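Local coordinates for universal stress protein (PDB 4WNY), which belongs to the universal stress protein family and probably takes part in bacterial stress responses or signalling, though its precise function is not established, at residues His34-Val38 with Val84-Pro88; Tyr41-Met45 with Phe64-Gly68. All blocks are in the same frame, centred on the assembly; numbering follows the deposited sequence.

Contact 1: residues His34-Val38 with Val84-Pro88; sequences HARLV and VAGAP
Arg36 and Leu37 grip the incoming loop from two sides: one offers a flat cation to its backbone, the other its CB to Val84. The Arg36 chain leaves with CG anti to the carbonyl carbon (chi1 -64°) and bends at chi3, which brings the guanidinium over Gly86. Arg36 NH2 lies 3.7 Å from Gly86 CA, and Gly86 N sits above the same group, displaced toward its rim, while Ala85 CB approaches NH1 obliquely. At the edge of the guanidinium, in its plane, a water weakly links NH2 with Ala87 N. Leu37 meets the loop through CB, which packs 3.7 Å from CG1 of Val84; both residues also touch helix 17-32. Between these two side chains the backbones join. Leu37 N donates a nearly straight hydrogen bond to Ala85 O (2.9 Å, 172° at the hydrogen), and a second water ties Ala35 O to Ala85 N. Gly86 then brings its CA to 3.3 Å from Leu37 O in a CA-H...O contact, at a positive phi of 118° that suits a residue without a side chain. Farther along, Val38 CG1 comes to 3.5 Å from Ala87 O. Running roughly the same way as the strand end, the loop leads into strand 89-92, which lies parallel beside strand 36-43, as in a beta-alpha-beta crossover of a Rossmann-like sheet.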
loop_
_atom_site.group_PDB
_atom_site.type_symbol
_atom_site.label_atom_id
_atom_site.label_comp_id
_atom_site.label_asym_id
_atom_site.label_seq_id
_atom_site.Cartn_x
_atom_site.Cartn_y
_atom_site.Cartn_z
ATOM N N HIS A 34 -2.764 15.985 2.009
ATOM C CA HIS A 34 -3.702 16.984 1.502
ATOM C C HIS A 34 -4.391 16.472 0.247
ATOM O O HIS A 34 -4.502 17.183 -0.753
ATOM C CB HIS A 34 -2.990 18.307 1.215
ATOM C CG HIS A 34 -2.462 18.985 2.439
ATOM N ND1 HIS A 34 -1.747 18.320 3.412
ATOM C CD2 HIS A 34 -2.543 20.274 2.848
ATOM C CE1 HIS A 34 -1.413 19.168 4.368
ATOM N NE2 HIS A 34 -1.883 20.361 4.049
ATOM N N ALA A 35 -4.851 15.230 0.314
ATOM C CA ALA A 35 -5.390 14.547 -0.850
ATOM C C ALA A 35 -6.906 14.415 -0.794
ATOM O O ALA A 35 -7.515 14.538 0.269
ATOM C CB ALA A 35 -4.756 13.179 -0.980
ATOM N N ARG A 36 -7.509 14.167 -1.950
ATOM C CA ARG A 36 -8.933 13.879 -2.020
ATOM C C ARG A 36 -9.177 12.404 -1.731
ATOM O O ARG A 36 -8.463 11.538 -2.237
ATOM C CB ARG A 36 -9.495 14.249 -3.393
ATOM C CG ARG A 36 -9.427 15.729 -3.716
ATOM C CD ARG A 36 -9.976 16.006 -5.105
ATOM N NE ARG A 36 -11.381 15.627 -5.221
ATOM C CZ ARG A 36 -12.397 16.449 -4.980
ATOM N NH1 ARG A 36 -12.165 17.701 -4.610
ATOM N NH2 ARG A 36 -13.645 16.020 -5.110
ATOM N N LEU A 37 -10.181 12.118 -0.911
ATOM C CA LEU A 37 -10.507 10.737 -0.577
ATOM C C LEU A 37 -11.836 10.329 -1.197
ATOM O O LEU A 37 -12.807 11.080 -1.152
ATOM C CB LEU A 37 -10.556 10.543 0.937
ATOM C CG LEU A 37 -10.614 9.092 1.412
ATOM C CD1 LEU A 37 -9.295 8.386 1.132
ATOM C CD2 LEU A 37 -10.960 9.025 2.887
ATOM N N VAL A 38 -11.870 9.139 -1.784
ATOM C CA VAL A 38 -13.094 8.625 -2.380
ATOM C C VAL A 38 -13.377 7.217 -1.870
ATOM O O VAL A 38 -12.919 6.238 -2.458
ATOM C CB VAL A 38 -13.020 8.606 -3.926
ATOM C CG1 VAL A 38 -14.311 8.060 -4.510
ATOM C CG2 VAL A 38 -12.741 10.002 -4.474
ATOM N N VAL A 84 -11.301 16.623 5.035
ATOM C CA VAL A 84 -10.791 15.958 3.842
ATOM C C VAL A 84 -11.800 16.026 2.702
ATOM O O VAL A 84 -12.957 15.639 2.862
ATOM C CB VAL A 84 -10.447 14.484 4.123
ATOM C CG1 VAL A 84 -10.162 13.743 2.823
ATOM C CG2 VAL A 84 -9.268 14.386 5.079
ATOM N N ALA A 85 -11.350 16.517 1.551
ATOM C CA ALA A 85 -12.215 16.663 0.386
ATOM C C ALA A 85 -12.490 15.322 -0.292
ATOM O O ALA A 85 -11.834 14.320 -0.003
ATOM C CB ALA A 85 -11.597 17.635 -0.605
ATOM N N GLY A 86 -13.460 15.316 -1.199
ATOM C CA GLY A 86 -13.839 14.105 -1.903
ATOM C C GLY A 86 -15.278 13.720 -1.623
ATOM O O GLY A 86 -15.930 14.308 -0.760
ATOM N N ALA A 87 -15.774 12.730 -2.356
ATOM C CA ALA A 87 -17.150 12.278 -2.199
ATOM C C ALA A 87 -17.249 10.769 -2.390
ATOM O O ALA A 87 -16.811 10.240 -3.412
ATOM C CB ALA A 87 -18.061 12.998 -3.179
ATOM N N PRO A 88 -17.821 10.072 -1.396
ATOM C CA PRO A 88 -18.013 8.619 -1.441
ATOM C C PRO A 88 -18.878 8.169 -2.616
ATOM O O PRO A 88 -19.795 8.886 -3.017
ATOM C CB PRO A 88 -18.710 8.316 -0.111
ATOM C CG PRO A 88 -18.316 9.439 0.784
ATOM C CD PRO A 88 -18.244 10.641 -0.107
HETATM O O HOH W 1 -8.525 16.867 1.159
HETATM O O HOH W 2 -14.947 12.871 -5.574
#

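Contact 2: residues Tyr41-Met45 with Phe64-Gly68; sequences YVVDM and FREEG
The carbonyl oxygen of Phe64 is approached by two groups: Gly68 N, which gives it the helical hydrogen bond (2.8 Å), and the Tyr41 ring, whose CE2 lies 3.2 Å from it. The same ring takes Gly68 CA over the centre of one face, 3.5 Å from the centroid and 12° off the normal, a clear CH-pi contact. With CG anti to the backbone N (chi1 -177°), Tyr41 reaches across to the helix, and the bare glycine lets the aromatic face lie directly against its backbone. Tyr41 and Phe64 cross at about a right angle, and Tyr41 OH meets the Phe64 ring at its edge, in plane, 3.5 Å from Phe64 CD2. Met45, folded at chi2 and chi3, brings SD to 3.6 Å from Phe64 CD1 in an oblique Met-aromatic contact, and Val43 CG1 packs more loosely on Phe64 CB. The strand and helix segments run antiparallel at 177°, their axes 8.7 Å apart. Here helix 57-82 passes over the end of strand 36-43, with Val71 and Leu72 of its next turn also touching Tyr41; on the neighbouring strand 89-92, Leu90 packs against Tyr41 and Val43, and Glu92 forms a salt bridge with Arg65.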
loop_
_atom_site.group_PDB
_atom_site.type_symbol
_atom_site.label_atom_id
_atom_site.label_comp_id
_atom_site.label_asym_id
_atom_site.label_seq_id
_atom_site.Cartn_x
_atom_site.Cartn_y
_atom_site.Cartn_z
ATOM N N TYR A 41 -18.340 1.877 -1.675
ATOM C CA TYR A 41 -19.034 0.710 -1.152
ATOM C C TYR A 41 -19.422 -0.191 -2.316
ATOM O O TYR A 41 -20.136 0.234 -3.223
ATOM C CB TYR A 41 -20.270 1.118 -0.347
ATOM C CG TYR A 41 -21.008 -0.046 0.280
ATOM C CD1 TYR A 41 -20.706 -0.473 1.567
ATOM C CD2 TYR A 41 -22.007 -0.718 -0.415
ATOM C CE1 TYR A 41 -21.379 -1.538 2.143
ATOM C CE2 TYR A 41 -22.683 -1.781 0.153
ATOM C CZ TYR A 41 -22.368 -2.187 1.430
ATOM O OH TYR A 41 -23.044 -3.245 1.992
ATOM N N VAL A 42 -18.953 -1.433 -2.290
ATOM C CA VAL A 42 -19.180 -2.352 -3.396
ATOM C C VAL A 42 -20.402 -3.234 -3.174
ATOM O O VAL A 42 -20.420 -4.069 -2.270
ATOM C CB VAL A 42 -17.953 -3.258 -3.633
ATOM N N VAL A 43 -21.424 -3.046 -4.002
ATOM C CA VAL A 43 -22.595 -3.912 -3.970
ATOM C C VAL A 43 -22.364 -5.119 -4.872
ATOM O O VAL A 43 -22.401 -5.013 -6.099
ATOM C CB VAL A 43 -23.870 -3.172 -4.414
ATOM C CG1 VAL A 43 -25.076 -4.095 -4.324
ATOM C CG2 VAL A 43 -24.082 -1.930 -3.568
ATOM N N ASP A 44 -22.123 -6.267 -4.250
ATOM C CA ASP A 44 -21.795 -7.481 -4.983
ATOM C C ASP A 44 -22.921 -8.504 -4.889
ATOM O O ASP A 44 -22.904 -9.395 -4.035
ATOM C CB ASP A 44 -20.483 -8.070 -4.457
ATOM C CG ASP A 44 -20.050 -9.316 -5.208
ATOM O OD1 ASP A 44 -20.571 -9.576 -6.312
ATOM O OD2 ASP A 44 -19.173 -10.038 -4.691
ATOM N N MET A 45 -23.902 -8.363 -5.774
ATOM C CA MET A 45 -25.006 -9.308 -5.856
ATOM C C MET A 45 -24.759 -10.349 -6.941
ATOM O O MET A 45 -24.741 -11.549 -6.667
ATOM C CB MET A 45 -26.327 -8.577 -6.119
ATOM C CG MET A 45 -26.778 -7.678 -4.979
ATOM S SD MET A 45 -26.778 -8.559 -3.407
ATOM C CE MET A 45 -27.805 -9.972 -3.806
ATOM N N PHE A 64 -28.453 -3.907 0.469
ATOM C CA PHE A 64 -27.039 -3.551 0.437
ATOM C C PHE A 64 -26.826 -2.131 -0.077
ATOM O O PHE A 64 -25.845 -1.476 0.281
ATOM C CB PHE A 64 -26.253 -4.547 -0.417
ATOM C CG PHE A 64 -26.036 -5.876 0.253
ATOM C CD1 PHE A 64 -26.693 -7.012 -0.194
ATOM C CD2 PHE A 64 -25.179 -5.987 1.336
ATOM C CE1 PHE A 64 -26.495 -8.232 0.424
ATOM C CE2 PHE A 64 -24.978 -7.205 1.957
ATOM C CZ PHE A 64 -25.637 -8.328 1.501
ATOM N N ARG A 65 -27.741 -1.657 -0.916
ATOM C CA ARG A 65 -27.715 -0.265 -1.350
ATOM C C ARG A 65 -28.021 0.638 -0.162
ATOM O O ARG A 65 -27.369 1.661 0.041
ATOM C CB ARG A 65 -28.717 -0.016 -2.481
ATOM C CG ARG A 65 -28.273 -0.504 -3.852
ATOM C CD ARG A 65 -29.340 -0.203 -4.898
ATOM N NE ARG A 65 -28.978 -0.685 -6.227
ATOM C CZ ARG A 65 -29.786 -0.642 -7.283
ATOM N NH1 ARG A 65 -31.009 -0.141 -7.166
ATOM N NH2 ARG A 65 -29.374 -1.104 -8.456
ATOM N N GLU A 66 -29.020 0.244 0.622
ATOM C CA GLU A 66 -29.388 0.977 1.826
ATOM C C GLU A 66 -28.258 0.933 2.847
ATOM O O GLU A 66 -27.971 1.928 3.511
ATOM C CB GLU A 66 -30.669 0.406 2.433
ATOM C CG GLU A 66 -31.209 1.216 3.591
ATOM C CD GLU A 66 -31.464 2.660 3.209
ATOM O OE1 GLU A 66 -32.044 2.898 2.130
ATOM O OE2 GLU A 66 -31.075 3.557 3.985
ATOM N N GLU A 67 -27.620 -0.227 2.964
ATOM C CA GLU A 67 -26.485 -0.379 3.862
ATOM C C GLU A 67 -25.329 0.485 3.379
ATOM O O GLU A 67 -24.613 1.087 4.179
ATOM C CB GLU A 67 -26.055 -1.842 3.951
ATOM C CG GLU A 67 -25.120 -2.127 5.106
ATOM C CD GLU A 67 -25.788 -1.918 6.449
ATOM O OE1 GLU A 67 -26.633 -2.756 6.824
ATOM O OE2 GLU A 67 -25.469 -0.917 7.127
ATOM N N GLY A 68 -25.160 0.540 2.062
ATOM C CA GLY A 68 -24.140 1.369 1.452
ATOM C C GLY A 68 -24.345 2.834 1.777
ATOM O O GLY A 68 -23.388 3.544 2.076
#

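One beta-alpha-beta unit illustrates how a crossover is fastened at separate places. Contact 1 and contact 2 both use strand 36-43, toward its start and its end respectively, and their centres lie about 20 Å apart with no touch between them beyond adjacency in sequence. Along the chain, contact 2 is nested inside the loop closed by contact 1. It seats helix 57-82 against the strand by aromatic and aliphatic packing, whereas contact 1 receives the chain after that helix through a backbone hydrogen bond and a water bridge and leads it into strand 89-92, an outermost strand of the sheet within this chain. Together they mark two points along the crossover.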